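Local coordinates for protein elongation factor 1-gamma 1 (Saccharomyces cerevisiae, PDB 1NHY) that serves as a subunit of the eukaryotic elongation factor 1 complex in translation, its N-terminal GST-like domain mediating interaction with the exchange-factor subunit eEFB1, at residues Trp15-Leu20 with Pro199-Tyr205; Thr114-Lys119 with Arg171-Leu176; Phe192-Arg196 with Tyr205-Phe210. All blocks are in the same frame, centred on the assembly; numbering follows the deposited sequence.

Contact 1 of 3, residues Trp15-Leu20 with Pro199-Tyr205; sequences WVPRGL and PFLKDEY
Helix 12-24 of the thioredoxin-like N-terminal part meets the loop that follows helix 186-197 of the all-helical C-terminal part, so this is part of the interface between the two domains of a GST fold. Residues 15-20 are helical, kinked where Pro17 has no NH to give; residues 199-205 follow helix 186-197 and include a 3-10 turn around 203-204, where Glu204 N bonds Leu201 O at 2.8 Å. The CA atoms of Trp15 and Glu204 lie 6.4 Å apart, those of Gly19 and Phe200 4.4 Å. Trp15, chi1 m, lays its five-membered ring under Glu204, whose CG sits 3.6 Å from the ring centroid in a CH-pi contact, and drives its six-membered edge into the face of Tyr205 (centroids 4.9 Å, planes 85°). Val16 CG2 reaches Leu201 CD2 at 4.2 Å. Arg18, extended through chi2, forms a long salt bridge from NH1 to Glu204 OE2 (3.9 Å), while its NH2 bonds the carbonyl of Asn9. Gly19 makes the tightest approach: its CA is 3.0 Å from Phe200 O, a CA-H...O contact, and a CB there would clash with that oxygen. Leu20 CD2 ends 4.4 Å from Phe200 CD1. With no hydrogen bond across, the two segments hold by close packing, ring contacts and one stretched charge pair, which makes fit more important than polar pairing.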
loop_
_atom_site.group_PDB
_atom_site.type_symbol
_atom_site.label_atom_id
_atom_site.label_comp_id
_atom_site.label_asym_id
_atom_site.label_seq_id
_atom_site.Cartn_x
_atom_site.Cartn_y
_atom_site.Cartn_z
ATOM N N TRP A 15 2.682 6.182 -0.654
ATOM C CA TRP A 15 2.895 6.081 0.770
ATOM C C TRP A 15 4.053 5.183 1.187
ATOM O O TRP A 15 5.009 5.657 1.806
ATOM C CB TRP A 15 1.596 5.645 1.439
ATOM C CG TRP A 15 0.502 6.687 1.359
ATOM C CD1 TRP A 15 0.415 7.743 0.485
ATOM C CD2 TRP A 15 -0.677 6.742 2.159
ATOM N NE1 TRP A 15 -0.746 8.445 0.695
ATOM C CE2 TRP A 15 -1.435 7.851 1.717
ATOM C CE3 TRP A 15 -1.174 5.956 3.210
ATOM C CZ2 TRP A 15 -2.657 8.190 2.288
ATOM C CZ3 TRP A 15 -2.394 6.292 3.778
ATOM C CH2 TRP A 15 -3.120 7.400 3.318
ATOM N N VAL A 16 3.991 3.898 0.852
ATOM C CA VAL A 16 5.073 3.000 1.252
ATOM C C VAL A 16 6.451 3.463 0.790
ATOM O O VAL A 16 7.368 3.538 1.594
ATOM C CB VAL A 16 4.826 1.556 0.779
ATOM C CG1 VAL A 16 6.053 0.698 1.063
ATOM C CG2 VAL A 16 3.617 0.984 1.504
ATOM N N PRO A 17 6.622 3.768 -0.502
ATOM C CA PRO A 17 7.949 4.214 -0.931
ATOM C C PRO A 17 8.444 5.344 -0.057
ATOM O O PRO A 17 9.581 5.315 0.426
ATOM C CB PRO A 17 7.706 4.675 -2.350
ATOM C CG PRO A 17 6.652 3.704 -2.816
ATOM C CD PRO A 17 5.709 3.629 -1.649
ATOM N N ARG A 18 7.582 6.339 0.162
ATOM C CA ARG A 18 7.951 7.486 0.980
ATOM C C ARG A 18 8.315 7.041 2.392
ATOM O O ARG A 18 9.353 7.449 2.929
ATOM C CB ARG A 18 6.819 8.509 1.024
ATOM C CG ARG A 18 7.217 9.773 1.774
ATOM C CD ARG A 18 6.143 10.836 1.710
ATOM N NE ARG A 18 6.112 11.476 0.407
ATOM C CZ ARG A 18 5.096 11.396 -0.441
ATOM N NH1 ARG A 18 4.009 10.694 -0.115
ATOM N NH2 ARG A 18 5.179 12.027 -1.614
ATOM N N GLY A 19 7.464 6.201 2.984
ATOM C CA GLY A 19 7.738 5.700 4.320
ATOM C C GLY A 19 9.046 4.919 4.387
ATOM O O GLY A 19 9.800 5.023 5.354
ATOM N N LEU A 20 9.316 4.138 3.348
ATOM C CA LEU A 20 10.521 3.326 3.275
ATOM C C LEU A 20 11.746 4.184 3.337
ATOM O O LEU A 20 12.720 3.844 4.007
ATOM C CB LEU A 20 10.551 2.522 1.975
ATOM C CG LEU A 20 9.655 1.283 1.914
ATOM C CD1 LEU A 20 9.675 0.713 0.506
ATOM C CD2 LEU A 20 10.135 0.256 2.926
ATOM N N PRO A 199 6.811 3.195 11.778
ATOM C CA PRO A 199 7.515 4.338 11.184
ATOM C C PRO A 199 7.373 4.353 9.663
ATOM O O PRO A 199 7.601 5.375 9.020
ATOM C CB PRO A 199 8.957 4.118 11.604
ATOM C CG PRO A 199 8.824 3.343 12.872
ATOM C CD PRO A 199 7.727 2.370 12.580
ATOM N N PHE A 200 6.998 3.208 9.099
ATOM C CA PHE A 200 6.827 3.057 7.659
ATOM C C PHE A 200 5.621 3.814 7.120
ATOM O O PHE A 200 5.656 4.346 6.001
ATOM C CB PHE A 200 6.633 1.581 7.314
ATOM C CG PHE A 200 7.714 0.709 7.820
ATOM C CD1 PHE A 200 8.898 0.575 7.112
ATOM C CD2 PHE A 200 7.578 0.047 9.035
ATOM C CE1 PHE A 200 9.946 -0.207 7.609
ATOM C CE2 PHE A 200 8.624 -0.739 9.542
ATOM C CZ PHE A 200 9.808 -0.867 8.822
ATOM N N LEU A 201 4.559 3.852 7.921
ATOM C CA LEU A 201 3.312 4.470 7.512
ATOM C C LEU A 201 2.767 5.554 8.433
ATOM O O LEU A 201 1.877 6.314 8.053
ATOM C CB LEU A 201 2.250 3.379 7.384
ATOM C CG LEU A 201 2.405 2.301 6.324
ATOM C CD1 LEU A 201 1.399 1.220 6.615
ATOM C CD2 LEU A 201 2.189 2.877 4.948
ATOM N N LYS A 202 3.282 5.597 9.650
ATOM C CA LYS A 202 2.846 6.556 10.655
ATOM C C LYS A 202 2.555 7.979 10.127
ATOM O O LYS A 202 1.446 8.505 10.289
ATOM C CB LYS A 202 3.908 6.570 11.752
ATOM C CG LYS A 202 3.679 7.494 12.919
ATOM C CD LYS A 202 4.654 7.141 14.044
ATOM C CE LYS A 202 6.123 7.192 13.578
ATOM N NZ LYS A 202 7.047 6.485 14.522
ATOM N N ASP A 203 3.546 8.581 9.476
ATOM C CA ASP A 203 3.441 9.941 8.931
ATOM C C ASP A 203 2.457 10.076 7.772
ATOM O O ASP A 203 2.175 11.180 7.326
ATOM C CB ASP A 203 4.809 10.414 8.444
ATOM C CG ASP A 203 5.919 10.086 9.415
ATOM O OD1 ASP A 203 5.884 8.986 10.024
ATOM O OD2 ASP A 203 6.839 10.922 9.554
ATOM N N GLU A 204 1.953 8.960 7.268
ATOM C CA GLU A 204 1.019 9.003 6.149
ATOM C C GLU A 204 -0.391 8.924 6.657
ATOM O O GLU A 204 -1.325 9.255 5.943
ATOM C CB GLU A 204 1.244 7.825 5.197
ATOM C CG GLU A 204 2.026 8.135 3.929
ATOM C CD GLU A 204 3.469 8.553 4.190
ATOM O OE1 GLU A 204 4.211 7.820 4.903
ATOM O OE2 GLU A 204 3.855 9.625 3.663
ATOM N N TYR A 205 -0.550 8.490 7.897
ATOM C CA TYR A 205 -1.882 8.325 8.449
ATOM C C TYR A 205 -2.285 9.377 9.456
ATOM O O TYR A 205 -3.110 9.117 10.337
ATOM C CB TYR A 205 -1.998 6.927 9.061
ATOM C CG TYR A 205 -2.185 5.846 8.028
ATOM C CD1 TYR A 205 -3.459 5.426 7.671
ATOM C CD2 TYR A 205 -1.094 5.254 7.401
ATOM C CE1 TYR A 205 -3.652 4.442 6.720
ATOM C CE2 TYR A 205 -1.272 4.266 6.443
ATOM C CZ TYR A 205 -2.560 3.862 6.108
ATOM O OH TYR A 205 -2.770 2.858 5.187
#

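Contact 2 of 3, residues Thr114-Lys119 with Arg171-Leu176; sequences TIVPLK and RYFESL
Two short helical pieces face each other at the end of helix 160-175. Build residues 115-118 as a single helical turn, with Thr114 at the N-cap position but making no capping bond, and Lys119 N closing onto Ile115 O at 2.7 Å. Opposite, 171-175 is the last turn of the longer helix, and Leu176 N still reaches Tyr172 O at 2.8 Å. The backbones come nearest at Ile115 and Ser175, CA to CA 6.7 Å. Ile115 is the main bump: with chi1 m and chi2 p it pushes CD1 into a hollow between Tyr172 and Leu176, 3.6 Å from Tyr172 CE1 and 3.4 Å from Leu176 CD1, while its CG1 lies 4.1 Å from Ser175 CB and equally far from Arg171 O. This is packing within the helical C-terminal domain of the GST fold, where the short helix 115-118 covers the C-terminal end of helix 160-175, and helix 126-147 closes in through Met133 on Leu176 and Ala132 on Thr114. Leu176, m,t, in turn fits between Thr114 and Leu118 of the other segment: its CD1 is 3.7 Å from Thr114 OG1, and its CD2 is 3.5 Å from Leu118 CD1, Leu118 being m,t as well. The polar ends face other partners, Thr114 OG1 bonding Gln110 O and Tyr172 OH bonding Leu107 O. At the exposed margin the Lys119 side chain extends until its NZ lies 3.9 Å from Ser175 OG, without a hydrogen bond.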
loop_
_atom_site.group_PDB
_atom_site.type_symbol
_atom_site.label_atom_id
_atom_site.label_comp_id
_atom_site.label_asym_id
_atom_site.label_seq_id
_atom_site.Cartn_x
_atom_site.Cartn_y
_atom_site.Cartn_z
ATOM N N THR A 114 -15.915 -0.284 -6.927
ATOM C CA THR A 114 -16.727 0.080 -5.787
ATOM C C THR A 114 -16.440 1.518 -5.396
ATOM O O THR A 114 -17.223 2.403 -5.698
ATOM C CB THR A 114 -16.443 -0.838 -4.595
ATOM O OG1 THR A 114 -15.087 -0.653 -4.170
ATOM C CG2 THR A 114 -16.641 -2.291 -4.983
ATOM N N ILE A 115 -15.316 1.764 -4.740
ATOM C CA ILE A 115 -15.012 3.124 -4.334
ATOM C C ILE A 115 -15.216 4.101 -5.486
ATOM O O ILE A 115 -16.042 4.992 -5.387
ATOM C CB ILE A 115 -13.560 3.263 -3.777
ATOM C CG1 ILE A 115 -13.499 2.725 -2.341
ATOM C CG2 ILE A 115 -13.104 4.732 -3.829
ATOM C CD1 ILE A 115 -13.815 1.252 -2.225
ATOM N N VAL A 116 -14.487 3.926 -6.582
ATOM C CA VAL A 116 -14.618 4.834 -7.721
ATOM C C VAL A 116 -16.078 5.070 -8.126
ATOM O O VAL A 116 -16.511 6.215 -8.221
ATOM C CB VAL A 116 -13.840 4.315 -8.959
ATOM C CG1 VAL A 116 -13.770 5.406 -10.017
ATOM C CG2 VAL A 116 -12.442 3.857 -8.552
ATOM N N PRO A 117 -16.850 3.992 -8.381
ATOM C CA PRO A 117 -18.258 4.135 -8.771
ATOM C C PRO A 117 -19.065 4.904 -7.716
ATOM O O PRO A 117 -19.623 5.967 -7.998
ATOM C CB PRO A 117 -18.723 2.689 -8.908
ATOM C CG PRO A 117 -17.487 1.984 -9.341
ATOM C CD PRO A 117 -16.452 2.573 -8.424
ATOM N N LEU A 118 -19.120 4.357 -6.503
ATOM C CA LEU A 118 -19.843 4.997 -5.413
ATOM C C LEU A 118 -19.435 6.444 -5.263
ATOM O O LEU A 118 -20.274 7.336 -5.313
ATOM C CB LEU A 118 -19.576 4.283 -4.097
ATOM C CG LEU A 118 -20.134 2.869 -4.048
ATOM C CD1 LEU A 118 -19.742 2.219 -2.734
ATOM C CD2 LEU A 118 -21.636 2.917 -4.204
ATOM N N LYS A 119 -18.144 6.685 -5.077
ATOM C CA LYS A 119 -17.674 8.052 -4.914
ATOM C C LYS A 119 -18.019 8.864 -6.162
ATOM O O LYS A 119 -17.596 10.012 -6.309
ATOM C CB LYS A 119 -16.161 8.077 -4.641
ATOM C CG LYS A 119 -15.649 9.440 -4.207
ATOM C CD LYS A 119 -14.243 9.379 -3.640
ATOM C CE LYS A 119 -14.190 8.570 -2.354
ATOM N NZ LYS A 119 -12.822 8.625 -1.764
ATOM N N ARG A 171 -8.264 3.237 1.549
ATOM C CA ARG A 171 -9.493 3.711 0.900
ATOM C C ARG A 171 -10.766 2.942 1.296
ATOM O O ARG A 171 -11.853 3.513 1.338
ATOM C CB ARG A 171 -9.329 3.678 -0.617
ATOM C CG ARG A 171 -8.150 4.504 -1.115
ATOM C CD ARG A 171 -8.334 6.008 -0.871
ATOM N NE ARG A 171 -7.145 6.624 -0.279
ATOM C CZ ARG A 171 -6.642 7.809 -0.628
ATOM N NH1 ARG A 171 -7.223 8.526 -1.584
ATOM N NH2 ARG A 171 -5.559 8.283 -0.018
ATOM N N TYR A 172 -10.649 1.650 1.570
ATOM C CA TYR A 172 -11.827 0.893 1.987
ATOM C C TYR A 172 -12.276 1.347 3.387
ATOM O O TYR A 172 -13.467 1.500 3.650
ATOM C CB TYR A 172 -11.522 -0.597 2.005
ATOM C CG TYR A 172 -11.570 -1.248 0.652
ATOM C CD1 TYR A 172 -12.782 -1.468 0.005
ATOM C CD2 TYR A 172 -10.401 -1.681 0.029
ATOM C CE1 TYR A 172 -12.834 -2.113 -1.236
ATOM C CE2 TYR A 172 -10.440 -2.323 -1.209
ATOM C CZ TYR A 172 -11.659 -2.535 -1.835
ATOM O OH TYR A 172 -11.689 -3.189 -3.043
ATOM N N PHE A 173 -11.320 1.567 4.285
ATOM C CA PHE A 173 -11.653 2.012 5.627
ATOM C C PHE A 173 -12.179 3.421 5.607
ATOM O O PHE A 173 -12.623 3.927 6.619
ATOM C CB PHE A 173 -10.436 1.960 6.539
ATOM C CG PHE A 173 -10.153 0.604 7.063
ATOM C CD1 PHE A 173 -11.117 -0.083 7.788
ATOM C CD2 PHE A 173 -8.948 -0.018 6.781
ATOM C CE1 PHE A 173 -10.891 -1.371 8.225
ATOM C CE2 PHE A 173 -8.704 -1.315 7.212
ATOM C CZ PHE A 173 -9.683 -1.998 7.935
ATOM N N GLU A 174 -12.133 4.065 4.455
ATOM C CA GLU A 174 -12.615 5.430 4.370
ATOM C C GLU A 174 -13.960 5.545 3.688
ATOM O O GLU A 174 -14.658 6.537 3.868
ATOM C CB GLU A 174 -11.607 6.291 3.627
ATOM C CG GLU A 174 -10.266 6.297 4.286
ATOM C CD GLU A 174 -9.346 7.354 3.718
ATOM O OE1 GLU A 174 -9.092 7.333 2.489
ATOM O OE2 GLU A 174 -8.877 8.208 4.507
ATOM N N SER A 175 -14.340 4.536 2.914
ATOM C CA SER A 175 -15.597 4.629 2.203
ATOM C C SER A 175 -16.490 3.427 2.363
ATOM O O SER A 175 -17.694 3.536 2.201
ATOM C CB SER A 175 -15.331 4.850 0.714
ATOM O OG SER A 175 -14.261 5.756 0.513
ATOM N N LEU A 176 -15.929 2.276 2.689
ATOM C CA LEU A 176 -16.780 1.108 2.798
ATOM C C LEU A 176 -16.783 0.370 4.118
ATOM O O LEU A 176 -17.752 -0.305 4.440
ATOM C CB LEU A 176 -16.440 0.113 1.687
ATOM C CG LEU A 176 -16.674 0.606 0.266
ATOM C CD1 LEU A 176 -16.309 -0.486 -0.714
ATOM C CD2 LEU A 176 -18.122 0.996 0.111
#

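Contact 3 of 3, residues Phe192-Arg196 with Tyr205-Phe210; sequences FNTVR and YKDFKF
Phe192 and Arg196, one helical turn apart (Arg196 N to Phe192 O, 2.9 Å), both direct their CA-to-CB bonds at the irregular segment 205-210, and the backbones come nearest at Arg196 and Tyr205, CA to CA 6.6 Å. Phe192, chi1 t, sends its ring among three others: CZ is 3.6 Å from Tyr205 CE1, CE2 3.8 Å from Phe208 CE2, and CD2 3.6 Å from Phe210 CZ. All three ring pairs are oblique, and together they form an aromatic cluster. Tyr205 is m and Phe208 t, whereas Phe210 lies between wells at chi1 -109°. Arg196, chi1 m and chi2 t, runs its aliphatic part over the Tyr205 face, CG 3.9 Å from the centroid in a CH-pi contact. Its chi3 of -79° then turns the guanidinium back to Asn193, with a very short bond, Arg196 NH2 to Asn193 OD1 2.5 Å, which leaves Arg196 NH2 3.7 Å from Phe210 CE2. An inverse gamma turn at Asp207 redirects the chain between Tyr205 and Phe208. The tail packs on helices 186-197 and 160-175 together: Tyr205 OH bonds Thr170 OG1, Phe208 rests on Thr170, Phe173 and Glu174, and Phe173 also meets the rings of Phe192 and Phe210.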
loop_
_atom_site.group_PDB
_atom_site.type_symbol
_atom_site.label_atom_id
_atom_site.label_comp_id
_atom_site.label_asym_id
_atom_site.label_seq_id
_atom_site.Cartn_x
_atom_site.Cartn_y
_atom_site.Cartn_z
ATOM N N PHE A 192 -4.616 -3.618 11.000
ATOM C CA PHE A 192 -4.516 -2.344 10.325
ATOM C C PHE A 192 -3.830 -1.286 11.177
ATOM O O PHE A 192 -2.826 -0.688 10.759
ATOM C CB PHE A 192 -5.909 -1.866 9.906
ATOM C CG PHE A 192 -5.892 -0.646 9.034
ATOM C CD1 PHE A 192 -5.185 -0.642 7.833
ATOM C CD2 PHE A 192 -6.567 0.504 9.417
ATOM C CE1 PHE A 192 -5.157 0.490 7.023
ATOM C CE2 PHE A 192 -6.550 1.639 8.615
ATOM C CZ PHE A 192 -5.840 1.637 7.418
ATOM N N ASN A 193 -4.355 -1.074 12.380
ATOM C CA ASN A 193 -3.808 -0.057 13.282
ATOM C C ASN A 193 -2.352 -0.309 13.650
ATOM O O ASN A 193 -1.543 0.620 13.725
ATOM C CB ASN A 193 -4.656 0.042 14.552
ATOM C CG ASN A 193 -6.146 0.233 14.255
ATOM O OD1 ASN A 193 -6.518 0.997 13.369
ATOM N ND2 ASN A 193 -6.998 -0.454 15.003
ATOM N N THR A 194 -2.002 -1.566 13.865
ATOM C CA THR A 194 -0.626 -1.849 14.211
ATOM C C THR A 194 0.288 -1.501 13.053
ATOM O O THR A 194 1.421 -1.058 13.255
ATOM C CB THR A 194 -0.414 -3.309 14.523
ATOM O OG1 THR A 194 -1.509 -3.793 15.303
ATOM C CG2 THR A 194 0.880 -3.475 15.298
ATOM N N VAL A 195 -0.197 -1.699 11.834
ATOM C CA VAL A 195 0.650 -1.415 10.709
ATOM C C VAL A 195 0.779 0.071 10.454
ATOM O O VAL A 195 1.863 0.537 10.109
ATOM C CB VAL A 195 0.165 -2.144 9.452
ATOM C CG1 VAL A 195 1.179 -1.961 8.333
ATOM C CG2 VAL A 195 0.001 -3.619 9.757
ATOM N N ARG A 196 -0.307 0.819 10.643
ATOM C CA ARG A 196 -0.280 2.274 10.415
ATOM C C ARG A 196 0.645 2.960 11.404
ATOM O O ARG A 196 1.299 3.962 11.092
ATOM C CB ARG A 196 -1.658 2.886 10.599
ATOM C CG ARG A 196 -2.750 2.188 9.858
ATOM C CD ARG A 196 -4.074 2.917 10.014
ATOM N NE ARG A 196 -4.742 2.667 11.292
ATOM C CZ ARG A 196 -4.982 3.608 12.209
ATOM N NH1 ARG A 196 -4.602 4.869 11.999
ATOM N NH2 ARG A 196 -5.610 3.294 13.334
ATOM N N TYR A 205 -0.550 8.490 7.897
ATOM C CA TYR A 205 -1.882 8.325 8.449
ATOM C C TYR A 205 -2.285 9.377 9.456
ATOM O O TYR A 205 -3.110 9.117 10.337
ATOM C CB TYR A 205 -1.998 6.927 9.061
ATOM C CG TYR A 205 -2.185 5.846 8.028
ATOM C CD1 TYR A 205 -3.459 5.426 7.671
ATOM C CD2 TYR A 205 -1.094 5.254 7.401
ATOM C CE1 TYR A 205 -3.652 4.442 6.720
ATOM C CE2 TYR A 205 -1.272 4.266 6.443
ATOM C CZ TYR A 205 -2.560 3.862 6.108
ATOM O OH TYR A 205 -2.770 2.858 5.187
ATOM N N LYS A 206 -1.712 10.569 9.322
ATOM C CA LYS A 206 -2.027 11.665 10.228
ATOM C C LYS A 206 -3.534 11.799 10.402
ATOM O O LYS A 206 -4.139 11.138 11.241
ATOM C CB LYS A 206 -1.454 12.967 9.687
ATOM C CG LYS A 206 -0.392 13.576 10.570
ATOM C CD LYS A 206 0.721 12.594 10.883
ATOM C CE LYS A 206 1.832 13.312 11.635
ATOM N NZ LYS A 206 2.938 12.411 12.082
ATOM N N ASP A 207 -4.146 12.656 9.609
ATOM C CA ASP A 207 -5.584 12.828 9.707
ATOM C C ASP A 207 -6.281 11.782 8.840
ATOM O O ASP A 207 -6.533 11.989 7.648
ATOM C CB ASP A 207 -5.964 14.252 9.287
ATOM C CG ASP A 207 -5.100 14.783 8.138
ATOM O OD1 ASP A 207 -3.850 14.792 8.269
ATOM O OD2 ASP A 207 -5.673 15.198 7.105
ATOM N N PHE A 208 -6.575 10.642 9.455
ATOM C CA PHE A 208 -7.227 9.544 8.762
ATOM C C PHE A 208 -8.691 9.448 9.191
ATOM O O PHE A 208 -8.980 9.339 10.377
ATOM C CB PHE A 208 -6.493 8.232 9.070
ATOM C CG PHE A 208 -7.171 7.019 8.511
ATOM C CD1 PHE A 208 -7.290 6.848 7.142
ATOM C CD2 PHE A 208 -7.741 6.074 9.359
ATOM C CE1 PHE A 208 -7.972 5.754 6.621
ATOM C CE2 PHE A 208 -8.426 4.977 8.849
ATOM C CZ PHE A 208 -8.542 4.816 7.477
ATOM N N LYS A 209 -9.607 9.485 8.229
ATOM C CA LYS A 209 -11.032 9.410 8.547
ATOM C C LYS A 209 -11.628 8.011 8.501
ATOM O O LYS A 209 -12.028 7.536 7.437
ATOM C CB LYS A 209 -11.853 10.312 7.604
ATOM C CG LYS A 209 -12.047 11.766 8.081
ATOM C CD LYS A 209 -13.072 12.542 7.223
ATOM C CE LYS A 209 -14.477 11.932 7.300
ATOM N NZ LYS A 209 -15.480 12.700 6.498
ATOM N N PHE A 210 -11.707 7.357 9.653
ATOM C CA PHE A 210 -12.297 6.021 9.715
ATOM C C PHE A 210 -13.792 6.106 9.456
ATOM O O PHE A 210 -14.576 6.221 10.384
ATOM C CB PHE A 210 -12.094 5.399 11.088
ATOM C CG PHE A 210 -11.128 4.281 11.099
ATOM C CD1 PHE A 210 -11.314 3.187 10.276
ATOM C CD2 PHE A 210 -10.010 4.326 11.924
ATOM C CE1 PHE A 210 -10.396 2.150 10.266
ATOM C CE2 PHE A 210 -9.085 3.302 11.930
ATOM C CZ PHE A 210 -9.275 2.208 11.099
#

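Contact 1 is part of the interface between the two domains of the GST fold, whereas contacts 2 and 3 lie within the helical C-terminal part. Contacts 1 and 2 are largely buried; contact 3 is partly buried. Tyr205 belongs to both contacts 1 and 3, taking Trp15 and the Arg196 chain, so the tail after helix 186-197 serves two neighbours. Helix 160-175 links all three: Arg171 NH2 lies 3.7 Å from Trp15 CZ2, and Phe173 CE2 lies 3.4 Å from Phe192 CG. The chemistry differs: Trp15-centred ring contacts, a close glycine-carbonyl approach and a long ion pair in contact 1, mainly aliphatic packing in contact 2, clustered rings with an arginine laid over one in contact 3.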